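Long-range contacts in 6-aminohexanoate-dimer hydrolase (Bacillus anthracis, PDB 4GB7), which probably hydrolyses an amide bond, like the serine-dependent 6-aminohexanoate-dimer hydrolases of the beta-lactamase clan, though its own substrate is unconfirmed: residues Asn108-Phe113 and His391-Ala396; Ala148-Leu153 and Ala258-Thr263; Glu193-Gly198 and Leu234-Glu239; Ala287-Asp292 and Ala301-Thr306; Pro383-Val388 and Asp412-Leu417. One frame throughout, in Å; residues are numbered along the deposited sequence.

Interaction 1 (Asn108-Phe113 and His391-Ala396)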
# COMPACT_ATOMS: atom_id res chain seq x y z
N ASN A 108 -7.03 -12.49 -14.18
CA ASN A 108 -6.13 -11.37 -13.95
C ASN A 108 -5.16 -11.59 -12.81
O ASN A 108 -4.59 -10.64 -12.25
CB ASN A 108 -6.90 -10.07 -13.83
CG ASN A 108 -7.57 -9.69 -15.13
OD1 ASN A 108 -6.97 -9.01 -15.98
ND2 ASN A 108 -8.82 -10.12 -15.28
N LYS A 109 -4.93 -12.85 -12.50
CA LYS A 109 -3.85 -13.27 -11.61
C LYS A 109 -4.08 -12.74 -10.20
O LYS A 109 -3.15 -12.48 -9.47
CB LYS A 109 -2.48 -12.93 -12.18
CG LYS A 109 -2.27 -13.68 -13.50
CD LYS A 109 -0.93 -13.34 -14.17
CE LYS A 109 -0.62 -14.21 -15.36
NZ LYS A 109 -1.60 -14.07 -16.46
N THR A 110 -5.35 -12.62 -9.79
CA THR A 110 -5.67 -12.37 -8.41
C THR A 110 -5.25 -13.58 -7.54
O THR A 110 -5.39 -14.75 -7.93
CB THR A 110 -7.17 -12.14 -8.24
OG1 THR A 110 -7.58 -11.03 -9.06
CG2 THR A 110 -7.61 -12.04 -6.73
N ASP A 111 -4.68 -13.29 -6.40
CA ASP A 111 -4.31 -14.32 -5.40
C ASP A 111 -5.30 -14.39 -4.23
O ASP A 111 -5.49 -15.49 -3.67
CB ASP A 111 -2.90 -14.07 -4.84
CG ASP A 111 -1.81 -14.25 -5.87
OD1 ASP A 111 -1.87 -15.17 -6.71
OD2 ASP A 111 -0.86 -13.47 -5.86
N ALA A 112 -5.83 -13.23 -3.81
CA ALA A 112 -6.79 -13.13 -2.73
C ALA A 112 -7.76 -12.01 -2.96
O ALA A 112 -7.39 -10.93 -3.42
CB ALA A 112 -6.09 -12.91 -1.39
N PHE A 113 -9.00 -12.27 -2.58
CA PHE A 113 -10.07 -11.30 -2.72
C PHE A 113 -10.96 -11.45 -1.50
O PHE A 113 -11.48 -12.51 -1.25
CB PHE A 113 -10.79 -11.49 -4.04
CG PHE A 113 -11.76 -10.41 -4.36
CD1 PHE A 113 -11.32 -9.19 -4.85
CD2 PHE A 113 -13.13 -10.58 -4.15
CE1 PHE A 113 -12.22 -8.19 -5.16
CE2 PHE A 113 -14.03 -9.61 -4.51
CZ PHE A 113 -13.57 -8.39 -4.97
N HIS A 391 -7.71 -6.70 -2.10
CA HIS A 391 -7.47 -7.37 -3.38
C HIS A 391 -5.99 -7.53 -3.53
O HIS A 391 -5.28 -6.49 -3.59
CB HIS A 391 -8.08 -6.52 -4.51
CG HIS A 391 -8.31 -7.24 -5.80
ND1 HIS A 391 -9.27 -6.85 -6.65
CD2 HIS A 391 -7.68 -8.30 -6.37
CE1 HIS A 391 -9.28 -7.69 -7.72
NE2 HIS A 391 -8.30 -8.57 -7.55
N PHE A 392 -5.51 -8.77 -3.54
CA PHE A 392 -4.11 -9.08 -3.72
C PHE A 392 -3.94 -9.84 -5.00
O PHE A 392 -4.76 -10.73 -5.28
CB PHE A 392 -3.52 -9.99 -2.64
CG PHE A 392 -3.45 -9.43 -1.27
CD1 PHE A 392 -3.53 -8.07 -1.00
CD2 PHE A 392 -3.18 -10.33 -0.22
CE1 PHE A 392 -3.43 -7.63 0.33
CE2 PHE A 392 -3.07 -9.89 1.09
CZ PHE A 392 -3.17 -8.53 1.35
N SER A 393 -2.86 -9.53 -5.73
CA SER A 393 -2.63 -10.15 -7.03
C SER A 393 -1.15 -10.34 -7.24
O SER A 393 -0.30 -9.80 -6.52
CB SER A 393 -3.26 -9.36 -8.20
OG SER A 393 -4.60 -8.98 -7.96
N SER A 394 -0.83 -11.10 -8.27
CA SER A 394 0.53 -11.16 -8.76
C SER A 394 0.53 -11.10 -10.29
O SER A 394 0.94 -12.06 -10.99
CB SER A 394 1.21 -12.38 -8.16
OG SER A 394 0.43 -13.55 -8.29
N ASN A 395 0.07 -9.94 -10.77
CA ASN A 395 -0.16 -9.69 -12.19
C ASN A 395 0.94 -8.81 -12.71
O ASN A 395 0.90 -7.59 -12.52
CB ASN A 395 -1.54 -9.06 -12.35
CG ASN A 395 -2.06 -9.04 -13.76
OD1 ASN A 395 -1.62 -9.81 -14.61
ND2 ASN A 395 -3.09 -8.20 -13.99
N ALA A 396 1.98 -9.43 -13.29
CA ALA A 396 3.22 -8.73 -13.58
C ALA A 396 3.04 -7.51 -14.51
O ALA A 396 3.65 -6.46 -14.31
CB ALA A 396 4.27 -9.70 -14.15
O HOH W 1 -5.59 -8.70 -10.56
O HOH W 2 -4.50 -7.92 -16.58
O HOH W 3 -3.02 -11.42 -16.27

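Interaction 2 (Ala148-Leu153 and Ala258-Thr263)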
# COMPACT_ATOMS: atom_id res chain seq x y z
N ALA A 148 -0.35 6.74 8.69
CA ALA A 148 -1.12 6.64 9.93
C ALA A 148 -0.27 6.96 11.15
O ALA A 148 -0.75 7.65 12.06
CB ALA A 148 -1.70 5.25 10.06
N ILE A 149 0.97 6.44 11.17
CA ILE A 149 1.89 6.66 12.30
C ILE A 149 2.35 8.10 12.31
O ILE A 149 2.45 8.70 13.41
CB ILE A 149 3.09 5.66 12.33
CG1 ILE A 149 2.52 4.22 12.48
CG2 ILE A 149 4.09 6.00 13.44
CD1 ILE A 149 3.49 3.10 12.13
N ILE A 150 2.64 8.67 11.14
CA ILE A 150 2.95 10.10 11.10
C ILE A 150 1.85 10.97 11.71
O ILE A 150 2.11 11.88 12.56
CB ILE A 150 3.25 10.59 9.67
CG1 ILE A 150 4.65 10.07 9.23
CG2 ILE A 150 3.21 12.13 9.60
CD1 ILE A 150 5.89 10.64 9.92
N GLN A 151 0.62 10.67 11.35
CA GLN A 151 -0.55 11.41 11.87
C GLN A 151 -0.65 11.26 13.39
O GLN A 151 -0.92 12.24 14.11
CB GLN A 151 -1.85 10.98 11.21
CG GLN A 151 -3.01 11.95 11.40
CD GLN A 151 -2.72 13.29 10.75
OE1 GLN A 151 -2.25 13.36 9.60
NE2 GLN A 151 -2.93 14.37 11.48
N SER A 152 -0.42 10.03 13.87
CA SER A 152 -0.45 9.75 15.33
C SER A 152 0.62 10.57 16.03
O SER A 152 0.35 11.20 17.04
CB SER A 152 -0.24 8.27 15.63
OG SER A 152 -1.21 7.50 14.94
N LEU A 153 1.85 10.54 15.52
CA LEU A 153 2.93 11.30 16.15
C LEU A 153 2.69 12.79 16.16
O LEU A 153 3.05 13.50 17.15
CB LEU A 153 4.27 10.96 15.48
CG LEU A 153 4.85 9.57 15.69
CD1 LEU A 153 5.94 9.32 14.67
CD2 LEU A 153 5.41 9.41 17.09
N ALA A 258 9.14 7.60 6.99
CA ALA A 258 9.54 6.46 7.83
C ALA A 258 10.84 6.71 8.59
O ALA A 258 10.98 6.28 9.73
CB ALA A 258 9.58 5.17 7.03
N TRP A 259 11.81 7.39 7.95
CA TRP A 259 13.04 7.76 8.61
C TRP A 259 12.77 8.66 9.78
O TRP A 259 13.31 8.47 10.85
CB TRP A 259 13.99 8.41 7.60
CG TRP A 259 15.43 8.54 8.00
CD1 TRP A 259 16.04 8.22 9.22
CD2 TRP A 259 16.50 8.99 7.14
NE1 TRP A 259 17.40 8.45 9.16
CE2 TRP A 259 17.73 8.95 7.93
CE3 TRP A 259 16.56 9.43 5.83
CZ2 TRP A 259 18.95 9.30 7.39
CZ3 TRP A 259 17.79 9.79 5.29
CH2 TRP A 259 18.96 9.74 6.06
N ILE A 260 11.82 9.57 9.63
CA ILE A 260 11.39 10.42 10.73
C ILE A 260 10.78 9.59 11.87
O ILE A 260 11.13 9.78 13.04
CB ILE A 260 10.39 11.48 10.25
CG1 ILE A 260 11.08 12.45 9.28
CG2 ILE A 260 9.79 12.26 11.42
CD1 ILE A 260 10.16 13.38 8.54
N ILE A 261 9.90 8.65 11.53
CA ILE A 261 9.34 7.76 12.55
C ILE A 261 10.45 7.10 13.38
O ILE A 261 10.40 7.08 14.63
CB ILE A 261 8.43 6.69 11.92
CG1 ILE A 261 7.18 7.35 11.31
CG2 ILE A 261 8.00 5.62 12.95
CD1 ILE A 261 6.34 6.44 10.45
N ARG A 262 11.43 6.53 12.69
CA ARG A 262 12.49 5.78 13.35
C ARG A 262 13.31 6.70 14.24
O ARG A 262 13.63 6.36 15.36
CB ARG A 262 13.38 5.09 12.35
CG ARG A 262 12.73 4.00 11.49
CD ARG A 262 13.66 3.53 10.39
NE ARG A 262 12.96 2.66 9.44
CZ ARG A 262 12.65 2.98 8.18
NH1 ARG A 262 13.11 4.09 7.60
NH2 ARG A 262 11.98 2.12 7.43
N THR A 263 13.65 7.85 13.71
CA THR A 263 14.45 8.80 14.46
C THR A 263 13.75 9.32 15.70
O THR A 263 14.36 9.39 16.81
CB THR A 263 14.88 9.97 13.56
OG1 THR A 263 15.68 9.47 12.50
CG2 THR A 263 15.71 11.01 14.35

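Interaction 3 (Glu193-Gly198 and Leu234-Glu239)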
# COMPACT_ATOMS: atom_id res chain seq x y z
N GLU A 193 13.70 13.33 -9.05
CA GLU A 193 14.19 12.30 -9.96
C GLU A 193 15.50 11.73 -9.37
O GLU A 193 16.23 12.43 -8.61
CB GLU A 193 14.41 12.87 -11.39
CG GLU A 193 15.56 13.89 -11.50
CD GLU A 193 15.85 14.43 -12.92
OE1 GLU A 193 16.65 15.36 -13.04
OE2 GLU A 193 15.28 13.91 -13.89
N TYR A 194 15.80 10.49 -9.73
CA TYR A 194 16.99 9.81 -9.32
C TYR A 194 17.73 9.40 -10.57
O TYR A 194 17.11 9.22 -11.65
CB TYR A 194 16.66 8.52 -8.54
CG TYR A 194 15.66 8.68 -7.39
CD1 TYR A 194 16.07 9.08 -6.13
CD2 TYR A 194 14.33 8.43 -7.56
CE1 TYR A 194 15.17 9.21 -5.09
CE2 TYR A 194 13.42 8.55 -6.54
CZ TYR A 194 13.85 8.97 -5.30
OH TYR A 194 12.98 9.09 -4.24
N PRO A 195 19.05 9.19 -10.45
CA PRO A 195 19.76 8.53 -11.53
C PRO A 195 19.19 7.15 -11.79
O PRO A 195 18.57 6.56 -10.93
CB PRO A 195 21.19 8.40 -11.00
CG PRO A 195 21.30 9.35 -9.86
CD PRO A 195 19.93 9.54 -9.32
N THR A 196 19.40 6.64 -13.00
CA THR A 196 19.08 5.24 -13.28
C THR A 196 20.21 4.28 -12.93
O THR A 196 19.96 3.11 -12.71
CB THR A 196 18.73 5.03 -14.76
OG1 THR A 196 19.88 5.26 -15.59
CG2 THR A 196 17.57 5.91 -15.20
N HIS A 197 21.47 4.75 -12.88
CA HIS A 197 22.64 3.86 -12.69
C HIS A 197 22.66 2.74 -13.71
O HIS A 197 23.10 1.63 -13.46
CB HIS A 197 22.67 3.33 -11.25
CG HIS A 197 22.74 4.43 -10.24
ND1 HIS A 197 23.84 5.19 -10.09
CD2 HIS A 197 21.78 4.94 -9.38
CE1 HIS A 197 23.60 6.15 -9.17
NE2 HIS A 197 22.35 5.98 -8.71
N GLY A 198 22.15 3.05 -14.89
CA GLY A 198 22.15 2.14 -15.99
C GLY A 198 21.13 1.04 -15.97
O GLY A 198 21.09 0.19 -16.89
N LEU A 234 17.72 8.42 -1.07
CA LEU A 234 17.14 9.70 -0.71
C LEU A 234 18.17 10.80 -0.90
O LEU A 234 17.80 11.91 -1.30
CB LEU A 234 16.66 9.67 0.73
CG LEU A 234 15.54 8.64 1.02
CD1 LEU A 234 15.16 8.70 2.50
CD2 LEU A 234 14.33 8.75 0.08
N GLN A 235 19.45 10.47 -0.68
CA GLN A 235 20.53 11.45 -0.78
C GLN A 235 20.85 11.76 -2.25
O GLN A 235 21.42 12.81 -2.56
CB GLN A 235 21.80 10.94 -0.08
CG GLN A 235 21.76 10.83 1.43
CD GLN A 235 21.63 12.15 2.14
OE1 GLN A 235 21.51 13.21 1.50
NE2 GLN A 235 21.61 12.10 3.49
N GLU A 236 20.47 10.85 -3.15
CA GLU A 236 20.65 11.05 -4.59
C GLU A 236 19.54 11.88 -5.27
O GLU A 236 19.63 12.18 -6.47
CB GLU A 236 20.72 9.69 -5.32
CG GLU A 236 21.99 8.89 -5.05
CD GLU A 236 22.24 7.82 -6.09
OE1 GLU A 236 21.32 7.49 -6.87
OE2 GLU A 236 23.36 7.30 -6.11
N ALA A 237 18.48 12.23 -4.52
CA ALA A 237 17.31 12.93 -5.06
C ALA A 237 17.71 14.25 -5.67
O ALA A 237 18.49 15.01 -5.07
CB ALA A 237 16.25 13.16 -3.99
N LYS A 238 17.17 14.50 -6.86
CA LYS A 238 17.34 15.77 -7.55
C LYS A 238 15.96 16.41 -7.73
O LYS A 238 15.03 15.80 -8.33
CB LYS A 238 18.01 15.59 -8.91
CG LYS A 238 18.28 16.89 -9.62
CD LYS A 238 18.62 16.70 -11.10
CE LYS A 238 18.13 17.88 -11.93
NZ LYS A 238 16.65 18.08 -11.82
N GLU A 239 15.81 17.63 -7.23
CA GLU A 239 14.52 18.32 -7.27
C GLU A 239 14.15 18.76 -8.72
O GLU A 239 14.99 19.33 -9.44
CB GLU A 239 14.58 19.54 -6.34
CG GLU A 239 13.25 20.27 -6.23
CD GLU A 239 13.30 21.46 -5.31
OE1 GLU A 239 13.54 21.25 -4.10
OE2 GLU A 239 13.05 22.60 -5.78

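Interaction 4 (Ala287-Asp292 and Ala301-Thr306)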
# COMPACT_ATOMS: atom_id res chain seq x y z
N ALA A 287 2.79 -9.81 10.26
CA ALA A 287 3.16 -9.27 8.98
C ALA A 287 4.70 -9.16 8.98
O ALA A 287 5.37 -9.59 9.94
CB ALA A 287 2.48 -7.93 8.69
N TYR A 288 5.26 -8.69 7.90
CA TYR A 288 6.69 -8.40 7.84
C TYR A 288 7.00 -7.38 6.76
O TYR A 288 6.25 -7.26 5.76
CB TYR A 288 7.51 -9.66 7.65
CG TYR A 288 7.30 -10.44 6.38
CD1 TYR A 288 7.91 -10.05 5.15
CD2 TYR A 288 6.55 -11.61 6.40
CE1 TYR A 288 7.72 -10.85 3.99
CE2 TYR A 288 6.39 -12.38 5.27
CZ TYR A 288 7.00 -12.00 4.07
OH TYR A 288 6.88 -12.75 2.92
N TYR A 289 8.07 -6.62 6.98
CA TYR A 289 8.61 -5.73 5.98
C TYR A 289 9.87 -6.28 5.35
O TYR A 289 10.79 -6.70 6.06
CB TYR A 289 9.07 -4.40 6.59
CG TYR A 289 8.00 -3.35 6.78
CD1 TYR A 289 7.60 -2.52 5.72
CD2 TYR A 289 7.41 -3.16 8.03
CE1 TYR A 289 6.63 -1.54 5.90
CE2 TYR A 289 6.45 -2.18 8.20
CZ TYR A 289 6.08 -1.36 7.17
OH TYR A 289 5.10 -0.41 7.44
N VAL A 290 9.92 -6.25 4.02
CA VAL A 290 11.18 -6.40 3.31
C VAL A 290 12.06 -5.22 3.70
O VAL A 290 11.60 -4.08 3.81
CB VAL A 290 10.95 -6.48 1.81
CG1 VAL A 290 12.25 -6.33 1.03
CG2 VAL A 290 10.20 -7.80 1.50
N THR A 291 13.36 -5.50 3.84
CA THR A 291 14.32 -4.45 4.22
C THR A 291 15.50 -4.35 3.24
O THR A 291 15.75 -5.25 2.47
CB THR A 291 14.89 -4.67 5.64
OG1 THR A 291 15.86 -5.75 5.62
CG2 THR A 291 13.77 -4.97 6.67
N ASP A 292 16.27 -3.28 3.36
CA ASP A 292 17.60 -3.21 2.77
C ASP A 292 18.61 -4.00 3.64
O ASP A 292 18.25 -4.60 4.67
CB ASP A 292 18.00 -1.72 2.47
CG ASP A 292 18.30 -0.91 3.69
OD1 ASP A 292 18.57 -1.49 4.74
OD2 ASP A 292 18.32 0.36 3.54
N ALA A 301 6.94 0.19 0.10
CA ALA A 301 6.59 -0.93 -0.81
C ALA A 301 6.78 -2.34 -0.25
O ALA A 301 6.51 -3.34 -0.97
CB ALA A 301 7.42 -0.79 -2.07
N GLY A 302 7.26 -2.46 0.98
CA GLY A 302 7.76 -3.75 1.47
C GLY A 302 6.95 -4.54 2.50
O GLY A 302 7.43 -5.56 3.01
N LEU A 303 5.75 -4.07 2.83
CA LEU A 303 4.91 -4.75 3.84
C LEU A 303 4.20 -5.91 3.19
O LEU A 303 3.68 -5.77 2.10
CB LEU A 303 3.92 -3.79 4.48
CG LEU A 303 3.13 -4.29 5.68
CD1 LEU A 303 4.02 -4.73 6.86
CD2 LEU A 303 2.15 -3.21 6.10
N ASN A 304 4.24 -7.03 3.86
CA ASN A 304 3.63 -8.32 3.47
C ASN A 304 2.67 -8.71 4.59
O ASN A 304 3.06 -8.74 5.78
CB ASN A 304 4.68 -9.39 3.32
CG ASN A 304 5.54 -9.23 2.07
OD1 ASN A 304 5.41 -10.02 1.11
ND2 ASN A 304 6.36 -8.19 2.04
N ALA A 305 1.41 -8.98 4.25
CA ALA A 305 0.37 -9.27 5.25
C ALA A 305 -0.66 -10.22 4.67
O ALA A 305 -0.72 -10.42 3.44
CB ALA A 305 -0.31 -7.99 5.72
N THR A 306 -1.48 -10.81 5.52
CA THR A 306 -2.58 -11.64 4.99
C THR A 306 -3.80 -10.76 4.63
O THR A 306 -3.94 -9.61 5.07
CB THR A 306 -3.04 -12.73 5.97
OG1 THR A 306 -3.78 -12.12 7.03
CG2 THR A 306 -1.88 -13.60 6.48
O HOH W 4 5.00 -12.51 0.20

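Interaction 5 (Pro383-Val388 and Asp412-Leu417)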
# COMPACT_ATOMS: atom_id res chain seq x y z
N PRO A 383 -17.24 4.12 2.56
CA PRO A 383 -17.98 4.51 3.74
C PRO A 383 -19.50 4.63 3.53
O PRO A 383 -20.24 4.62 4.51
CB PRO A 383 -17.37 5.83 4.10
CG PRO A 383 -16.62 6.29 2.95
CD PRO A 383 -16.55 5.23 1.91
N LYS A 384 -19.97 4.70 2.27
CA LYS A 384 -21.40 4.81 2.02
C LYS A 384 -22.06 3.44 2.26
O LYS A 384 -23.11 3.36 2.92
CB LYS A 384 -21.71 5.30 0.60
CG LYS A 384 -23.18 5.59 0.34
CD LYS A 384 -23.41 6.21 -1.03
CE LYS A 384 -24.83 6.70 -1.20
NZ LYS A 384 -25.62 5.60 -1.81
N ALA A 385 -21.47 2.40 1.67
CA ALA A 385 -21.96 1.03 1.81
C ALA A 385 -21.36 0.27 2.97
O ALA A 385 -21.71 -0.90 3.20
CB ALA A 385 -21.80 0.25 0.52
N LYS A 386 -20.48 0.92 3.72
CA LYS A 386 -19.82 0.30 4.85
C LYS A 386 -19.12 -1.01 4.41
O LYS A 386 -19.36 -2.06 4.98
CB LYS A 386 -20.85 0.09 5.98
CG LYS A 386 -21.42 1.41 6.50
CD LYS A 386 -22.91 1.34 6.84
CE LYS A 386 -23.83 1.25 5.61
NZ LYS A 386 -24.67 0.00 5.59
N MSE A 387 -18.31 -0.92 3.35
CA MSE A 387 -17.67 -2.07 2.74
C MSE A 387 -16.17 -1.86 2.65
O MSE A 387 -15.69 -0.74 2.42
CB MSE A 387 -18.26 -2.32 1.35
CG MSE A 387 -17.74 -3.53 0.71
SE MSE A 387 -18.33 -3.73 -1.15
CE MSE A 387 -17.28 -2.15 -1.71
N VAL A 388 -15.45 -2.93 2.95
CA VAL A 388 -13.99 -3.00 2.75
C VAL A 388 -13.72 -4.10 1.71
O VAL A 388 -14.24 -5.22 1.84
CB VAL A 388 -13.27 -3.34 4.05
CG1 VAL A 388 -11.75 -3.54 3.84
CG2 VAL A 388 -13.56 -2.29 5.10
N ASP A 412 -20.45 -1.86 -8.08
CA ASP A 412 -21.50 -2.80 -8.28
C ASP A 412 -21.66 -3.82 -7.18
O ASP A 412 -22.80 -4.16 -6.80
CB ASP A 412 -21.32 -3.51 -9.61
CG ASP A 412 -21.57 -2.59 -10.82
OD1 ASP A 412 -22.24 -1.52 -10.70
OD2 ASP A 412 -21.11 -2.99 -11.91
N ILE A 413 -20.54 -4.32 -6.65
CA ILE A 413 -20.62 -5.21 -5.49
C ILE A 413 -21.30 -4.52 -4.30
O ILE A 413 -22.18 -5.07 -3.67
CB ILE A 413 -19.25 -5.82 -5.09
CG1 ILE A 413 -18.73 -6.73 -6.18
CG2 ILE A 413 -19.37 -6.52 -3.71
CD1 ILE A 413 -17.26 -7.09 -6.03
N ALA A 414 -20.84 -3.31 -3.97
CA ALA A 414 -21.45 -2.55 -2.88
C ALA A 414 -22.98 -2.42 -3.07
O ALA A 414 -23.77 -2.59 -2.14
CB ALA A 414 -20.81 -1.15 -2.79
N HIS A 415 -23.42 -2.03 -4.26
CA HIS A 415 -24.84 -1.78 -4.48
C HIS A 415 -25.63 -3.09 -4.37
O HIS A 415 -26.76 -3.11 -3.91
CB HIS A 415 -25.07 -1.15 -5.84
CG HIS A 415 -24.56 0.26 -5.93
ND1 HIS A 415 -24.57 0.97 -7.07
CD2 HIS A 415 -23.97 1.08 -4.96
CE1 HIS A 415 -24.06 2.20 -6.82
NE2 HIS A 415 -23.68 2.24 -5.54
N HIS A 416 -25.04 -4.19 -4.82
CA HIS A 416 -25.63 -5.52 -4.64
C HIS A 416 -25.80 -5.90 -3.19
O HIS A 416 -26.88 -6.35 -2.78
CB HIS A 416 -24.81 -6.54 -5.39
CG HIS A 416 -25.25 -7.95 -5.16
ND1 HIS A 416 -26.30 -8.49 -5.81
CD2 HIS A 416 -24.74 -8.93 -4.36
CE1 HIS A 416 -26.45 -9.77 -5.43
NE2 HIS A 416 -25.49 -10.04 -4.53
N LEU A 417 -24.77 -5.69 -2.38
CA LEU A 417 -24.80 -6.01 -0.96
C LEU A 417 -25.77 -5.11 -0.20
O LEU A 417 -26.35 -5.51 0.81
CB LEU A 417 -23.38 -5.90 -0.38
CG LEU A 417 -22.35 -6.92 -0.88
CD1 LEU A 417 -21.02 -6.64 -0.22
CD2 LEU A 417 -22.77 -8.38 -0.65

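Interaction 1 (Asn108-Phe113 and His391-Ala396)
His391 turns one ring face to the edge of Phe113, the T-shaped pair having its centroids 4.9 Å apart and its planes at 80°. The same imidazole donates through NE2, in its ring plane, to Thr110 OG1 at 3.0 Å, while ND1 is hydrogen-bonded to the hydroxyl of Tyr410. Thr110 OG1 is also bonded to Leu105 O of helix 101-107. Asp111 N (2.8 Å) and Ala112 N (3.1 Å) both donate to Phe392 O, reaching it from the same face of its carbonyl plane, which makes a classic beta bulge; Phe392 N answers to Ala112 O. On the loop side of the bulge, Ser394 N meets Lys109 O almost straight on (N-H...O 170°). Ser394 OG, set between its own N and C by chi1 49°, donates to Asp111 OD2 at 2.8 Å on the syn side. His136 also binds that oxygen and Arg54 forms a salt bridge to OD1, so several partners grip the buried carboxylate. At the loop end separate waters link Asn108 O to Ser393 OG, Asn108 OD1 to Asn395 ND2, and Lys109 NZ to Asn395 OD1. Ser393 OG is also bonded to Gly376 O, and Asn108 ND2 to Leu104 O. Positive-phi Lys109 closes helix 101-107 with a Schellman motif. Strands 110-117 and 387-393, first and last in chain order, are thus neighbours within the antiparallel five-stranded sheet of the beta-lactamase and penicillin-binding-protein fold.

Interaction 2 (Ala148-Leu153 and Ala258-Thr263)
Ile261 supplies most of its helix's share of this contact, its side chain lying among Ile149, Ile150 and Leu153. Contact between the two segments is wholly apolar, with no hydrogen bond across. Ile261 CD1 lies 3.8 Å from Ile149 CG2, the two side chains crossing at about a right angle. Ile261 CG1 is approached by Ile150 CD1 at 3.8 Å and, from the next turn, by Leu153 CD1 at 4.1 Å. With chi2 at -69°, Ile150 bends its CD1 to this meeting point; the same methyl is a looser neighbour of Ile260 CG2 at 4.5 Å. Within its own helix, Ser152 reaches Ala148 O with OG and N from opposite faces of its plane. Around the contact, Met186 and Leu161 pack on Ile150, and Val273 on Ile149. The axes of the two short segments approach to 10.1 Å and cross at 49°; all touching residues are buried, in a helix-helix packing that joins helices 143-155 and 251-265 in the helical part of the beta-lactamase-like fold.

Interaction 3 (Glu193-Gly198 and Leu234-Glu239)
His197 and Glu236 reach toward each other tip to tip, a His-carboxylate hydrogen bond beside a two-stranded antiparallel sheet formed by strands 191-193 and 238-241. His197 NE2 donates to Glu236 OE1 at 2.6 Å with an N-H...O angle of 175°. The oxygen lies in the imidazole plane and uses its syn lone pair, although ring and carboxylate planes are turned 38° from each other. Glu236 is extended beyond CG, which carries its carboxylate across to the histidine. Asp225 takes the ND1 side, so acidic groups meet both ring nitrogens and would probably favour a charged imidazolium. Pro195 touches both groups: its CB lies over one face of the His197 ring, toward the rim, and its CD is 3.5 Å from Glu236 OE1. Where the backbones pair, Glu193 and Lys238 exchange two N-H...O bonds, and their side chains lie side by side, pointing the same way on an exposed face. The carboxylate and ammonium form a salt bridge whose hydrogen bond is weak, and the link is doubtful because both side chains have a second conformer. Tyr194 lies on the buried side, with CE1 at 4.2 Å from Ala237 CB, while its hydroxyl is hydrogen-bonded to Asn250 OD1. Beyond the strand pairing, Thr196 OG1 accepts from Gly198 N at 3.2 Å, an ST turn that spans His197.

Interaction 4 (Ala287-Asp292 and Ala301-Thr306)
Tyr288 lays one ring face against the side chain of Asn304, whose CB is 3.6 Å from the ring centroid in a CH-pi contact, offset toward the rim, with Asn304 CG 3.3 Å from Tyr288 CE1. The amide plane is only 12° from that of the ring, so the two flat groups are nearly parallel. This is a hydrogen-bonded pair of an antiparallel hairpin in a four-stranded sheet: Tyr288 N donates to Asn304 O at 3.1 Å, and Asn304 N to Tyr288 O at 2.8 Å. The Tyr288 hydroxyl accepts from Lys61 N. On the opposite face of the sheet, Leu303 CD1 sits over the centre of the Tyr289 ring, 3.8 Å from the centroid. Phe145 of helix 143-155 also packs on both residues, and Val273 on Tyr289. Strand 66-69 extends the sheet beyond strand 287-290. Val290 N donates to Gly302 O at 2.8 Å, and the same oxygen receives a weak bond from Asn304 ND2 at 3.0 Å.

Interaction 5 (Pro383-Val388 and Asp412-Leu417)
Ile413 opens the helical side of the contact, its CG2 touching the selenium of selenomethionine Met387 at 3.9 Å. This CG2, which lies anti to the backbone N, is the branch that does the touching. Ala414 comes next and comes closest to segment 383-388. Its CB meets two groups, Ala385 CB at 3.7 Å and the Met387 methyl CE at 3.8 Å, while its CA lies 3.8 Å from SE. The short alanine side chains let the backbones come near, with CA atoms of Ala385 and Ala414 5.9 Å apart. Met387 runs out straight from the strand, CG anti to its backbone N (chi1 -175°), then bends at chi3 (67°), which brings CE to Ala414. One turn later Leu417 CD1 reaches the same selenium at 4.1 Å. Val115 of strand 110-117 packs on both Met387 and Leu417, and Tyr380 of strand 377-382 also touches Met387. A G1 beta bulge, in which Lys386 and Met387 both face Asp382, shapes the turn leading into strand 387-393. The C-terminal helix 402-417 is thus packed on the central sheet beside the turn between strands 377-382 and 387-393. No hydrogen bond crosses between the segments: the joint depends on shape and burial of apolar groups, with the selenium at the thioether position of the selenomethionine touching three helix residues.

Interactions 1 and 5 share strand 387-393 and the central sheet; their segments alternate along the chain, and Phe113 CZ packs on Ile413 CD1 at 4.1 Å. Interaction 4 joins this region to the second sheet, with Phe392 CE2 3.4 Å from Ala305 O. Interaction 2, in the helical part, touches interaction 3 at the surface through Trp259 CE3 and Leu234 CD1, 3.7 Å apart. Interactions 3 and 5 are farthest separated, their centres about 42 Å apart. An SxxK pattern, Ser140 and Lys143 with Tyr249, probably marks the catalytic site: Lys143 starts the helix of interaction 2, and Tyr249 precedes Asn250, the partner of Tyr194 in interaction 3.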